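Local coordinates for processed glycerol phosphate lipoteichoic acid synthase 2 (Bacillus subtilis, PDB 2W8D), which is a lipoteichoic acid synthase fragment with a domain of the sulfatase family, in the alkaline phosphatase clan, and holds a magnesium ion, at residues Ser5-Val10 with Gly398-Phe403; Asn74-Thr79 with His305-Asp310; Glu92-Pro97 with Tyr328-Ser333; Val103-Ala108 with Thr135-Asn140; Ile252-Gly257 with Val290-His295. All coordinates share one frame; numbering follows the deposited sequence.

Contacts 2 and 5 share the central mixed sheet, where strands 70-76 and 292-296 are neighbours; their centres are about 12 Å apart. Contact 3 sits about 14 Å from contact 2, centre to centre. Helix 103-106 of contact 4 follows helix 86-93 in the chain, and its Val103 touches Pro97 of contact 3. Contact 1 spans the other four along the chain, its centre about 26 Å from the chain centre, and packs on contact 3 through Leu329. Both segments of contact 4 precede those of contact 5. Contacts 2, 4 and 5 come within about 6 to 8 Å of the magnesium ion. Contacts 1 and 3 join the start of helix 6-17 and the end of helix 86-93 to later segments.

Contact 1 of 5, residues Ser5-Val10 with Gly398-Phe403; sequences SDVTEV and GDLLRF
Val7 and Leu400 interlock where the start of helix 6-17 meets the turn that follows helix 380-397. The main bump is one methyl of Val7. CG1 is anti to the backbone N (chi1 162°), and CG2 takes the place beside that N. This CG2 fits a hollow lined by backbone and side chain alike. Its floor is the carbonyl of Leu400, with Val7 CG2 3.3 Å from Leu400 O. The walls are two methylenes: Val7 CG2 lies 3.8 Å from Leu400 CB and 3.8 Å from Phe403 CB.

Leu400 answers with its forked end. Leu400 CD1 rests 3.9 Å from Asp6 O, and Leu400 CD2 lies 4.0 Å from Asp6 CB. Val10 CG2 brushes Leu400 CD1 at 4.4 Å. Val10 also packs on Met391 and Ile395 of helix 380-397, and Val7 on Tyr404.

Asp399 is the C-prime residue of a Schellman motif that ends the helix, and Leu400 follows in the 3-10 segment 400-402. Leu400 O accepts Phe403 N at 2.9 Å, which satisfies the carbonyl under the Val7 methyl. No hydrogen bond or salt bridge crosses between the segments, so between them the contact rests on van der Waals packing.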
# COMPACT_ATOMS: atom_id res chain seq x y z
N SER A 5 -5.86 27.45 15.23
CA SER A 5 -5.32 27.04 16.53
C SER A 5 -5.36 25.52 16.83
O SER A 5 -4.66 25.06 17.73
CB SER A 5 -5.99 27.83 17.66
OG SER A 5 -7.37 27.52 17.73
N ASP A 6 -6.15 24.76 16.09
CA ASP A 6 -6.23 23.31 16.32
C ASP A 6 -5.08 22.54 15.68
O ASP A 6 -4.82 21.38 16.02
CB ASP A 6 -7.57 22.74 15.82
CG ASP A 6 -8.78 23.45 16.41
OD1 ASP A 6 -8.75 23.82 17.61
OD2 ASP A 6 -9.76 23.66 15.67
N VAL A 7 -4.40 23.20 14.75
CA VAL A 7 -3.22 22.66 14.08
C VAL A 7 -2.07 22.54 15.08
O VAL A 7 -1.27 21.59 15.00
CB VAL A 7 -2.81 23.54 12.88
CG1 VAL A 7 -1.38 23.27 12.44
CG2 VAL A 7 -3.75 23.30 11.72
N THR A 8 -2.02 23.47 16.02
CA THR A 8 -0.91 23.59 16.96
C THR A 8 -0.64 22.28 17.71
O THR A 8 0.49 21.79 17.70
CB THR A 8 -1.12 24.76 17.98
OG1 THR A 8 -1.40 25.97 17.28
CG2 THR A 8 0.10 24.95 18.86
N GLU A 9 -1.68 21.73 18.32
CA GLU A 9 -1.56 20.51 19.12
C GLU A 9 -1.08 19.32 18.27
O GLU A 9 -0.23 18.53 18.71
CB GLU A 9 -2.90 20.19 19.79
CG GLU A 9 -2.81 19.20 20.96
CD GLU A 9 -4.04 18.28 21.07
OE1 GLU A 9 -5.18 18.75 20.83
OE2 GLU A 9 -3.85 17.09 21.40
N VAL A 10 -1.63 19.22 17.05
CA VAL A 10 -1.23 18.15 16.13
C VAL A 10 0.22 18.34 15.65
O VAL A 10 0.97 17.37 15.55
CB VAL A 10 -2.22 17.97 14.95
CG1 VAL A 10 -1.62 17.08 13.86
CG2 VAL A 10 -3.53 17.36 15.44
N GLY A 398 -11.16 17.93 10.68
CA GLY A 398 -11.18 19.39 10.74
C GLY A 398 -10.52 20.01 9.52
O GLY A 398 -10.29 21.21 9.51
N ASP A 399 -10.17 19.19 8.51
CA ASP A 399 -9.52 19.70 7.29
C ASP A 399 -8.43 20.73 7.67
O ASP A 399 -8.44 21.89 7.22
CB ASP A 399 -10.58 20.26 6.32
CG ASP A 399 -10.01 20.62 4.96
OD1 ASP A 399 -8.95 20.06 4.59
OD2 ASP A 399 -10.60 21.47 4.24
N LEU A 400 -7.47 20.28 8.47
CA LEU A 400 -6.55 21.17 9.20
C LEU A 400 -5.43 21.70 8.34
O LEU A 400 -4.84 22.75 8.64
CB LEU A 400 -5.97 20.47 10.44
CG LEU A 400 -6.91 20.24 11.62
CD1 LEU A 400 -6.13 19.69 12.81
CD2 LEU A 400 -7.66 21.53 12.01
N LEU A 401 -5.11 20.96 7.28
CA LEU A 401 -4.09 21.38 6.33
C LEU A 401 -4.39 22.70 5.58
O LEU A 401 -3.48 23.28 4.99
CB LEU A 401 -3.69 20.21 5.41
CG LEU A 401 -3.11 18.97 6.14
CD1 LEU A 401 -2.84 17.77 5.21
CD2 LEU A 401 -1.86 19.29 6.95
N ARG A 402 -5.62 23.21 5.63
CA ARG A 402 -5.89 24.60 5.20
C ARG A 402 -5.07 25.62 6.01
O ARG A 402 -4.84 26.75 5.56
CB ARG A 402 -7.38 24.98 5.36
CG ARG A 402 -8.35 24.18 4.50
CD ARG A 402 -9.75 24.51 4.86
NE ARG A 402 -10.15 23.91 6.14
CZ ARG A 402 -11.20 24.29 6.87
NH1 ARG A 402 -11.93 25.32 6.47
NH2 ARG A 402 -11.49 23.68 8.02
N PHE A 403 -4.65 25.23 7.21
CA PHE A 403 -4.01 26.14 8.15
C PHE A 403 -2.55 25.79 8.43
O PHE A 403 -1.97 26.29 9.37
CB PHE A 403 -4.81 26.17 9.47
CG PHE A 403 -6.30 26.34 9.27
CD1 PHE A 403 -6.82 27.52 8.72
CD2 PHE A 403 -7.19 25.32 9.63
CE1 PHE A 403 -8.17 27.67 8.53
CE2 PHE A 403 -8.55 25.47 9.45
CZ PHE A 403 -9.04 26.63 8.89

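Contact 2 of 5, residues Asn74-Thr79 with His305-Asp310; sequences NFFHQT and HKYAGD
Phe75 pairs with Ala308 and Phe76 with Gly309 as a short parallel beta ladder in the central mixed sheet of the sulfatase-type domain. Three backbone bonds hold it. Ala308 N donates to Asn74 O (3.1 Å), Phe76 N to Ala308 O (2.9 Å), and Asp310 N to Phe76 O (3.2 Å).

Polar groups extend the pairing at both ends. Asn74 ND2 donates to His305 O at 2.9 Å, nearly straight at 170°, with the oxygen in the amide plane. Asn74 OD1 is satisfied by Arg289. A water joins the backbones here: it accepts from Asn74 N (3.0 Å) and donates to Lys306 O (2.6 Å). The Asn74 amide stacks on the Tyr307 ring, the planes 21° apart, with CB over the same ring. The Phe76 and Tyr307 rings are roughly parallel but well offset, and meet through Phe76 CE2 and Tyr307 CD2.

At the other end, Asp310 reaches back to the first segment. Gln78 has its own outside partners, NE2 on Pro345 O and OE1 on Val311 N. His77 NE2 bonds Gln288. Asp310 OD1 lies 3.4 Å from Phe75 CZ, the two side chains crossing at about a right angle. Asp310 OD2 takes the backbone Gln78 N at 2.8 Å, and this N comes from above the carboxylate plane, 51° out of it.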
# COMPACT_ATOMS: atom_id res chain seq x y z
N ASN A 74 6.62 -8.27 8.07
CA ASN A 74 5.71 -7.86 9.12
C ASN A 74 5.07 -6.48 8.83
O ASN A 74 5.05 -5.59 9.66
CB ASN A 74 6.43 -7.87 10.45
CG ASN A 74 6.83 -9.25 10.87
OD1 ASN A 74 6.03 -10.19 10.80
ND2 ASN A 74 8.04 -9.37 11.35
N PHE A 75 4.54 -6.34 7.62
CA PHE A 75 3.94 -5.11 7.17
C PHE A 75 2.43 -5.35 7.05
O PHE A 75 2.01 -6.35 6.51
CB PHE A 75 4.57 -4.68 5.84
CG PHE A 75 3.89 -3.53 5.18
CD1 PHE A 75 4.18 -2.22 5.55
CD2 PHE A 75 2.96 -3.75 4.19
CE1 PHE A 75 3.55 -1.15 4.95
CE2 PHE A 75 2.30 -2.68 3.57
CZ PHE A 75 2.59 -1.40 3.94
N PHE A 76 1.63 -4.46 7.59
CA PHE A 76 0.21 -4.66 7.72
C PHE A 76 -0.60 -3.62 6.94
O PHE A 76 -0.29 -2.42 6.98
CB PHE A 76 -0.18 -4.62 9.22
CG PHE A 76 0.42 -5.76 10.03
CD1 PHE A 76 -0.35 -6.88 10.37
CD2 PHE A 76 1.76 -5.70 10.46
CE1 PHE A 76 0.21 -7.95 11.10
CE2 PHE A 76 2.32 -6.76 11.20
CZ PHE A 76 1.54 -7.88 11.52
N HIS A 77 -1.67 -4.05 6.28
CA HIS A 77 -2.62 -3.06 5.74
C HIS A 77 -3.38 -2.37 6.90
O HIS A 77 -3.61 -2.97 7.94
CB HIS A 77 -3.59 -3.67 4.73
CG HIS A 77 -4.71 -4.44 5.36
ND1 HIS A 77 -5.91 -3.84 5.71
CD2 HIS A 77 -4.81 -5.74 5.72
CE1 HIS A 77 -6.70 -4.74 6.26
NE2 HIS A 77 -6.06 -5.90 6.29
N GLN A 78 -3.76 -1.11 6.73
CA GLN A 78 -4.48 -0.41 7.79
C GLN A 78 -5.81 0.13 7.28
O GLN A 78 -6.32 1.11 7.83
CB GLN A 78 -3.59 0.72 8.36
CG GLN A 78 -2.25 0.21 8.96
CD GLN A 78 -1.34 1.34 9.33
OE1 GLN A 78 -0.87 2.08 8.46
NE2 GLN A 78 -1.10 1.51 10.63
N THR A 79 -6.36 -0.51 6.26
CA THR A 79 -7.55 -0.06 5.58
C THR A 79 -8.83 -0.33 6.35
O THR A 79 -8.87 -1.20 7.25
CB THR A 79 -7.71 -0.69 4.15
OG1 THR A 79 -7.91 -2.09 4.26
CG2 THR A 79 -6.47 -0.40 3.24
N HIS A 305 12.52 -7.00 9.17
CA HIS A 305 11.49 -7.66 10.01
C HIS A 305 10.75 -6.73 10.96
O HIS A 305 9.91 -7.16 11.75
CB HIS A 305 12.08 -8.85 10.79
CG HIS A 305 12.89 -9.76 9.93
ND1 HIS A 305 12.36 -10.39 8.82
CD2 HIS A 305 14.20 -10.10 9.98
CE1 HIS A 305 13.32 -11.09 8.22
NE2 HIS A 305 14.43 -10.94 8.91
N LYS A 306 11.10 -5.45 10.90
CA LYS A 306 10.40 -4.46 11.68
C LYS A 306 8.90 -4.44 11.35
O LYS A 306 8.51 -4.46 10.19
CB LYS A 306 10.98 -3.08 11.40
CG LYS A 306 12.40 -2.89 11.90
CD LYS A 306 12.75 -1.44 11.79
CE LYS A 306 14.24 -1.17 12.00
NZ LYS A 306 14.48 0.25 11.59
N TYR A 307 8.07 -4.42 12.38
CA TYR A 307 6.62 -4.21 12.26
C TYR A 307 6.39 -2.82 11.66
O TYR A 307 7.10 -1.89 12.00
CB TYR A 307 5.95 -4.40 13.63
CG TYR A 307 5.80 -5.87 13.95
CD1 TYR A 307 6.91 -6.72 14.07
CD2 TYR A 307 4.55 -6.43 14.08
CE1 TYR A 307 6.75 -8.11 14.34
CE2 TYR A 307 4.37 -7.78 14.35
CZ TYR A 307 5.45 -8.61 14.47
OH TYR A 307 5.17 -9.91 14.72
N ALA A 308 5.44 -2.72 10.72
CA ALA A 308 5.16 -1.50 9.99
C ALA A 308 3.76 -1.55 9.38
O ALA A 308 3.26 -2.62 9.12
CB ALA A 308 6.21 -1.30 8.86
N GLY A 309 3.16 -0.40 9.09
CA GLY A 309 1.86 -0.36 8.41
C GLY A 309 1.85 0.55 7.18
O GLY A 309 2.83 1.22 6.90
N ASP A 310 0.75 0.54 6.43
CA ASP A 310 0.58 1.40 5.26
C ASP A 310 1.09 2.84 5.40
O ASP A 310 1.66 3.34 4.45
CB ASP A 310 -0.90 1.51 4.87
CG ASP A 310 -1.40 0.28 4.20
OD1 ASP A 310 -0.60 -0.42 3.51
OD2 ASP A 310 -2.61 0.01 4.41
O HOH W 1 8.56 -6.00 8.10

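Contact 3 of 5, residues Glu92-Pro97 with Tyr328-Ser333; sequences ENSLYP and YLMSGS
Ser94 and Met330 are the nearest residues, with CA atoms 4.9 Å apart, where residues 93-96 and 329-332 run 67° apart. Ser94 is the first residue beyond helix 86-93 and has positive phi. Its carbonyl takes the backbone N of Ser331: Ser331 N to Ser94 O is 2.6 Å, at 169°. A water bridges alongside, donating to Asn93 O and to Leu329 O.

The Ser94 side chain adds a second grip. OG is anti to the backbone N (chi1 -165°) and accepts Gly332 N at 2.8 Å. The same OG donates to Val311 O. Ser94 CB packs against Met330 (selenomethionine), 3.6 Å from Met330 CB. Leu95 CD2 lies 3.8 Å from Leu329 O, and Tyr96 CE2 lies 3.8 Å from Ser331 CB. Tyr96 OH bonds Glu388 of helix 380-397; Ile395 and Ile396 of the same helix pack on Leu95. The arrangement is a helix exit through a residue of left-handed conformation, bound here to the loop between helix 313-320 and strand 344-345.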
# COMPACT_ATOMS: atom_id res chain seq x y z
N GLU A 92 -0.24 8.11 -0.42
CA GLU A 92 -0.04 9.52 -0.83
C GLU A 92 -0.02 10.49 0.34
O GLU A 92 0.49 11.58 0.19
CB GLU A 92 -1.07 10.01 -1.85
CG GLU A 92 -1.28 9.22 -3.16
CD GLU A 92 -0.09 8.42 -3.65
OE1 GLU A 92 1.06 8.87 -3.52
OE2 GLU A 92 -0.30 7.33 -4.19
N ASN A 93 -0.57 10.13 1.51
CA ASN A 93 -0.75 11.15 2.56
C ASN A 93 -0.15 10.87 3.92
O ASN A 93 0.05 11.80 4.68
CB ASN A 93 -2.22 11.50 2.72
CG ASN A 93 -2.78 12.11 1.49
OD1 ASN A 93 -2.52 13.28 1.22
ND2 ASN A 93 -3.55 11.33 0.70
N SER A 94 0.11 9.60 4.21
CA SER A 94 0.54 9.16 5.54
C SER A 94 -0.45 9.65 6.59
O SER A 94 -0.10 10.18 7.65
CB SER A 94 1.98 9.60 5.84
OG SER A 94 2.49 8.89 6.95
N LEU A 95 -1.72 9.51 6.23
CA LEU A 95 -2.84 9.80 7.10
C LEU A 95 -3.85 8.67 7.00
O LEU A 95 -4.08 8.11 5.93
CB LEU A 95 -3.51 11.11 6.72
CG LEU A 95 -2.76 12.43 6.90
CD1 LEU A 95 -3.63 13.56 6.30
CD2 LEU A 95 -2.45 12.65 8.39
N TYR A 96 -4.44 8.31 8.12
CA TYR A 96 -5.43 7.24 8.16
C TYR A 96 -6.73 7.60 7.42
O TYR A 96 -7.17 8.75 7.41
CB TYR A 96 -5.74 6.85 9.61
CG TYR A 96 -4.57 6.19 10.26
CD1 TYR A 96 -4.43 4.80 10.20
CD2 TYR A 96 -3.60 6.93 10.90
CE1 TYR A 96 -3.32 4.17 10.78
CE2 TYR A 96 -2.50 6.34 11.46
CZ TYR A 96 -2.36 4.97 11.42
OH TYR A 96 -1.26 4.39 12.00
N PRO A 97 -7.35 6.59 6.80
CA PRO A 97 -8.65 6.71 6.15
C PRO A 97 -9.74 6.85 7.21
O PRO A 97 -9.44 6.88 8.41
CB PRO A 97 -8.80 5.36 5.45
CG PRO A 97 -8.08 4.42 6.40
CD PRO A 97 -6.86 5.19 6.80
N TYR A 328 6.28 18.06 7.57
CA TYR A 328 4.94 17.60 7.17
C TYR A 328 4.18 16.92 8.27
O TYR A 328 4.76 16.23 9.11
CB TYR A 328 5.03 16.66 5.98
CG TYR A 328 5.71 17.31 4.82
CD1 TYR A 328 5.04 18.27 4.05
CD2 TYR A 328 7.03 17.00 4.49
CE1 TYR A 328 5.64 18.87 2.98
CE2 TYR A 328 7.65 17.63 3.42
CZ TYR A 328 6.94 18.56 2.67
OH TYR A 328 7.54 19.20 1.61
N LEU A 329 2.86 17.06 8.24
CA LEU A 329 2.01 16.42 9.21
C LEU A 329 1.60 15.05 8.68
O LEU A 329 0.58 14.92 7.99
CB LEU A 329 0.81 17.30 9.54
CG LEU A 329 1.13 18.68 10.15
CD1 LEU A 329 -0.14 19.26 10.71
CD2 LEU A 329 2.19 18.60 11.26
N MSE A 330 2.42 14.05 8.99
CA MSE A 330 2.29 12.70 8.52
C MSE A 330 2.25 11.78 9.73
O MSE A 330 2.99 11.97 10.68
CB MSE A 330 3.47 12.34 7.63
CG MSE A 330 3.37 12.94 6.23
SE MSE A 330 4.87 12.44 5.07
CE MSE A 330 4.10 13.08 3.39
N SER A 331 1.37 10.78 9.68
CA SER A 331 1.18 9.87 10.79
C SER A 331 2.23 8.78 10.87
O SER A 331 2.52 8.26 11.95
CB SER A 331 -0.21 9.22 10.69
OG SER A 331 -1.20 10.17 11.07
N GLY A 332 2.81 8.43 9.72
CA GLY A 332 3.71 7.28 9.62
C GLY A 332 5.16 7.51 9.99
O GLY A 332 5.63 8.63 10.15
N SER A 333 5.89 6.42 10.12
CA SER A 333 7.26 6.50 10.57
C SER A 333 8.11 5.74 9.56
O SER A 333 7.80 4.62 9.23
CB SER A 333 7.34 5.87 11.97
OG SER A 333 8.68 5.62 12.35
O HOH W 2 -0.24 14.54 4.88

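Contact 4 of 5, residues Val103-Ala108 with Thr135-Asn140; sequences VFVNKA and TFWNRN
Val105 and Asn138 come closest in the backbone, with CA atoms 5.5 Å apart, where short helix 103-106 meets the turn leading into helix 139-145. Asn138 makes the one hydrogen bond across. Its CG is anti to the backbone N (chi1 -159°). Asn138 ND2 donates to Phe104 O at 3.0 Å and 165°. The same nitrogen bonds Glu141 OE1, and it lies 3.7 Å from Ala108 CB.

Asn138 is the N-cap residue of helix 139-145, but its side chain makes no capping bond. Trp137 and Asn138 both have positive phi, and the Trp137 carbonyl comes up to the edge of the Phe104 ring: Trp137 O lies near its plane, 3.4 Å from Phe104 CD2. Phe104 CE2 touches Arg139 CG at 3.9 Å, while Arg139 NE is held by a salt bridge to Glu88. Val105 CG2 meets the indole edge at Trp137 CE3, 4.2 Å away. Trp137 NE1 bonds phosphate oxygen O2P of Thr84, modelled as phosphothreonine and a magnesium ligand, and the Trp137 side chain comes within about 6 Å of that ion.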
# COMPACT_ATOMS: atom_id res chain seq x y z
N VAL A 103 -12.82 7.55 2.60
CA VAL A 103 -12.20 8.87 2.57
C VAL A 103 -12.12 9.44 1.14
O VAL A 103 -12.32 10.63 0.96
CB VAL A 103 -10.78 8.91 3.25
CG1 VAL A 103 -9.80 7.92 2.59
CG2 VAL A 103 -10.22 10.35 3.24
N PHE A 104 -11.85 8.60 0.14
CA PHE A 104 -11.88 9.03 -1.27
C PHE A 104 -13.22 9.63 -1.68
O PHE A 104 -13.26 10.64 -2.39
CB PHE A 104 -11.54 7.88 -2.23
CG PHE A 104 -10.11 7.89 -2.72
CD1 PHE A 104 -9.05 7.84 -1.82
CD2 PHE A 104 -9.82 7.95 -4.10
CE1 PHE A 104 -7.68 7.82 -2.28
CE2 PHE A 104 -8.48 7.93 -4.56
CZ PHE A 104 -7.41 7.88 -3.65
N VAL A 105 -14.31 8.97 -1.26
CA VAL A 105 -15.63 9.44 -1.62
C VAL A 105 -15.99 10.71 -0.85
O VAL A 105 -16.62 11.60 -1.41
CB VAL A 105 -16.70 8.35 -1.34
CG1 VAL A 105 -18.12 8.88 -1.60
CG2 VAL A 105 -16.43 7.10 -2.15
N ASN A 106 -15.61 10.80 0.42
CA ASN A 106 -16.22 11.85 1.27
C ASN A 106 -15.32 13.05 1.58
O ASN A 106 -15.83 14.11 1.94
CB ASN A 106 -16.75 11.24 2.58
CG ASN A 106 -17.97 10.38 2.35
OD1 ASN A 106 -18.91 10.79 1.70
ND2 ASN A 106 -17.96 9.18 2.88
N LYS A 107 -14.01 12.91 1.40
CA LYS A 107 -13.07 13.94 1.81
C LYS A 107 -12.25 14.48 0.67
O LYS A 107 -11.16 15.04 0.91
CB LYS A 107 -12.13 13.39 2.87
CG LYS A 107 -12.77 13.03 4.17
CD LYS A 107 -13.48 14.24 4.78
CE LYS A 107 -14.07 13.88 6.12
NZ LYS A 107 -15.00 14.96 6.62
N ALA A 108 -12.76 14.33 -0.56
CA ALA A 108 -12.01 14.74 -1.76
C ALA A 108 -11.87 16.27 -1.91
O ALA A 108 -11.06 16.72 -2.72
CB ALA A 108 -12.54 14.08 -3.05
N THR A 135 -14.11 7.31 -12.57
CA THR A 135 -15.09 7.65 -11.53
C THR A 135 -15.11 6.62 -10.41
O THR A 135 -15.61 6.93 -9.33
CB THR A 135 -16.48 7.76 -12.08
OG1 THR A 135 -16.85 6.50 -12.65
CG2 THR A 135 -16.57 8.87 -13.15
N PHE A 136 -14.55 5.43 -10.65
CA PHE A 136 -14.58 4.37 -9.65
C PHE A 136 -13.84 4.85 -8.40
O PHE A 136 -12.79 5.47 -8.52
CB PHE A 136 -14.02 3.02 -10.17
CG PHE A 136 -14.58 1.80 -9.45
CD1 PHE A 136 -15.73 1.15 -9.94
CD2 PHE A 136 -13.97 1.31 -8.28
CE1 PHE A 136 -16.27 0.03 -9.26
CE2 PHE A 136 -14.49 0.19 -7.58
CZ PHE A 136 -15.64 -0.46 -8.07
N TRP A 137 -14.41 4.57 -7.22
CA TRP A 137 -13.90 5.10 -5.96
C TRP A 137 -13.68 6.61 -5.99
O TRP A 137 -12.86 7.11 -5.23
CB TRP A 137 -12.60 4.41 -5.52
CG TRP A 137 -12.72 3.08 -4.81
CD1 TRP A 137 -12.02 1.95 -5.10
CD2 TRP A 137 -13.56 2.76 -3.68
NE1 TRP A 137 -12.38 0.93 -4.23
CE2 TRP A 137 -13.31 1.41 -3.34
CE3 TRP A 137 -14.47 3.50 -2.90
CZ2 TRP A 137 -13.96 0.75 -2.28
CZ3 TRP A 137 -15.11 2.85 -1.84
CH2 TRP A 137 -14.85 1.49 -1.54
N ASN A 138 -14.41 7.36 -6.82
CA ASN A 138 -14.25 8.82 -6.86
C ASN A 138 -12.77 9.28 -7.12
O ASN A 138 -12.37 10.41 -6.75
CB ASN A 138 -14.81 9.45 -5.58
CG ASN A 138 -15.14 10.92 -5.73
OD1 ASN A 138 -15.62 11.35 -6.76
ND2 ASN A 138 -14.93 11.71 -4.67
N ARG A 139 -11.97 8.43 -7.76
CA ARG A 139 -10.57 8.75 -8.01
C ARG A 139 -10.38 10.06 -8.78
O ARG A 139 -9.50 10.82 -8.47
CB ARG A 139 -9.83 7.61 -8.75
CG ARG A 139 -9.68 6.37 -7.90
CD ARG A 139 -8.87 5.32 -8.61
NE ARG A 139 -8.53 4.21 -7.75
CZ ARG A 139 -9.12 3.01 -7.79
NH1 ARG A 139 -8.71 2.05 -6.96
NH2 ARG A 139 -10.13 2.79 -8.63
N ASN A 140 -11.19 10.30 -9.79
CA ASN A 140 -10.99 11.53 -10.55
C ASN A 140 -11.14 12.82 -9.74
O ASN A 140 -10.56 13.83 -10.10
CB ASN A 140 -11.79 11.56 -11.87
CG ASN A 140 -13.28 11.64 -11.66
OD1 ASN A 140 -13.78 11.44 -10.58
ND2 ASN A 140 -14.00 11.91 -12.73

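Contact 5 of 5, residues Ile252-Gly257 with Val290-His295; sequences IIVMYG and VPLFIH
An antiparallel strand pair in the central sheet brings Ile253 against His295 and Met255 against Phe293, the two hydrogen-bonded pairs. Each makes both bonds. Ile253 N to His295 O and Met255 N to Phe293 O are each 2.8 Å. Phe293 N returns to Met255 O at 2.8 Å, as His295 N does to Ile253 O. Gly257 N adds a bond to Pro291 O (3.1 Å). Val254-Ile294 and Tyr256-Leu292 are the non-hydrogen-bonded pairs.

Strand 251-257 also pairs with strand 33-39, in parallel, and leads straight into the magnesium ligands Asp258 and His259. Strand 292-296 has strand 70-76 as its other neighbour. On the face with Val254 and Tyr256, Leu292 CD1 lies 3.9 Å from Val254 CG1, the side chains running alongside in the same direction. On the opposite face, Met255 (selenomethionine) bends at chi3 (-67°), and Met255 CE touches Phe293 CB at 4.1 Å. Helix 219-244 covers this face at Ile253 and Met255. At the C-terminal end of strand 251-257, Gly257 O meets Val290 CG2 at 3.2 Å.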
# COMPACT_ATOMS: atom_id res chain seq x y z
N ILE A 252 12.63 3.68 -8.37
CA ILE A 252 12.30 3.00 -7.15
C ILE A 252 10.95 2.37 -7.42
O ILE A 252 9.94 3.07 -7.63
CB ILE A 252 12.16 3.98 -5.97
CG1 ILE A 252 13.46 4.74 -5.74
CG2 ILE A 252 11.73 3.26 -4.68
CD1 ILE A 252 13.27 5.86 -4.71
N ILE A 253 10.92 1.04 -7.42
CA ILE A 253 9.66 0.32 -7.58
C ILE A 253 9.23 -0.11 -6.21
O ILE A 253 10.01 -0.71 -5.47
CB ILE A 253 9.86 -0.89 -8.52
CG1 ILE A 253 10.37 -0.38 -9.90
CG2 ILE A 253 8.57 -1.74 -8.57
CD1 ILE A 253 10.94 -1.40 -10.81
N VAL A 254 7.99 0.22 -5.86
CA VAL A 254 7.42 -0.06 -4.55
C VAL A 254 6.12 -0.80 -4.79
O VAL A 254 5.19 -0.24 -5.39
CB VAL A 254 6.97 1.27 -3.88
CG1 VAL A 254 6.36 1.02 -2.50
CG2 VAL A 254 8.09 2.29 -3.84
N MSE A 255 6.00 -2.02 -4.26
CA MSE A 255 4.80 -2.83 -4.46
C MSE A 255 4.22 -3.29 -3.17
O MSE A 255 4.94 -3.77 -2.27
CB MSE A 255 5.07 -4.03 -5.35
CG MSE A 255 5.71 -3.61 -6.65
SE MSE A 255 5.84 -5.13 -7.84
CE MSE A 255 7.15 -6.22 -6.84
N TYR A 256 2.90 -3.23 -3.10
CA TYR A 256 2.21 -3.60 -1.87
C TYR A 256 0.87 -4.29 -2.12
O TYR A 256 0.08 -3.87 -3.00
CB TYR A 256 1.97 -2.34 -1.03
CG TYR A 256 1.07 -1.33 -1.69
CD1 TYR A 256 -0.27 -1.28 -1.37
CD2 TYR A 256 1.57 -0.40 -2.61
CE1 TYR A 256 -1.14 -0.37 -1.98
CE2 TYR A 256 0.71 0.51 -3.24
CZ TYR A 256 -0.64 0.54 -2.90
OH TYR A 256 -1.53 1.47 -3.45
N GLY A 257 0.58 -5.29 -1.30
CA GLY A 257 -0.78 -5.82 -1.28
C GLY A 257 -1.66 -4.74 -0.66
O GLY A 257 -1.25 -4.10 0.31
N VAL A 290 0.33 -7.94 4.67
CA VAL A 290 0.44 -7.84 3.21
C VAL A 290 1.90 -7.57 2.80
O VAL A 290 2.65 -6.90 3.52
CB VAL A 290 -0.51 -6.77 2.59
CG1 VAL A 290 -1.99 -7.07 2.97
CG2 VAL A 290 -0.13 -5.40 3.06
N PRO A 291 2.31 -8.12 1.64
CA PRO A 291 3.71 -7.93 1.27
C PRO A 291 4.00 -6.50 0.86
O PRO A 291 3.09 -5.80 0.39
CB PRO A 291 3.92 -8.90 0.10
CG PRO A 291 2.55 -9.18 -0.45
CD PRO A 291 1.52 -8.85 0.64
N LEU A 292 5.23 -6.05 1.11
CA LEU A 292 5.72 -4.77 0.69
C LEU A 292 7.09 -5.04 0.12
O LEU A 292 7.91 -5.65 0.80
CB LEU A 292 5.81 -3.78 1.85
CG LEU A 292 6.56 -2.49 1.45
CD1 LEU A 292 5.83 -1.62 0.37
CD2 LEU A 292 6.85 -1.63 2.68
N PHE A 293 7.32 -4.61 -1.11
CA PHE A 293 8.63 -4.76 -1.77
C PHE A 293 9.09 -3.36 -2.18
O PHE A 293 8.27 -2.57 -2.65
CB PHE A 293 8.50 -5.60 -3.06
CG PHE A 293 8.11 -7.02 -2.84
CD1 PHE A 293 9.07 -7.99 -2.65
CD2 PHE A 293 6.76 -7.39 -2.81
CE1 PHE A 293 8.71 -9.33 -2.43
CE2 PHE A 293 6.41 -8.72 -2.61
CZ PHE A 293 7.40 -9.69 -2.42
N ILE A 294 10.36 -3.05 -1.97
CA ILE A 294 10.94 -1.81 -2.48
C ILE A 294 12.27 -2.16 -3.17
O ILE A 294 13.21 -2.62 -2.51
CB ILE A 294 11.25 -0.77 -1.37
CG1 ILE A 294 10.00 -0.32 -0.63
CG2 ILE A 294 11.93 0.43 -1.95
CD1 ILE A 294 10.33 0.51 0.57
N HIS A 295 12.33 -1.96 -4.48
CA HIS A 295 13.59 -2.05 -5.18
C HIS A 295 13.97 -0.65 -5.60
O HIS A 295 13.34 -0.05 -6.45
CB HIS A 295 13.53 -3.01 -6.37
CG HIS A 295 14.86 -3.21 -7.03
ND1 HIS A 295 15.33 -2.38 -8.02
CD2 HIS A 295 15.83 -4.13 -6.81
CE1 HIS A 295 16.54 -2.77 -8.38
NE2 HIS A 295 16.87 -3.83 -7.67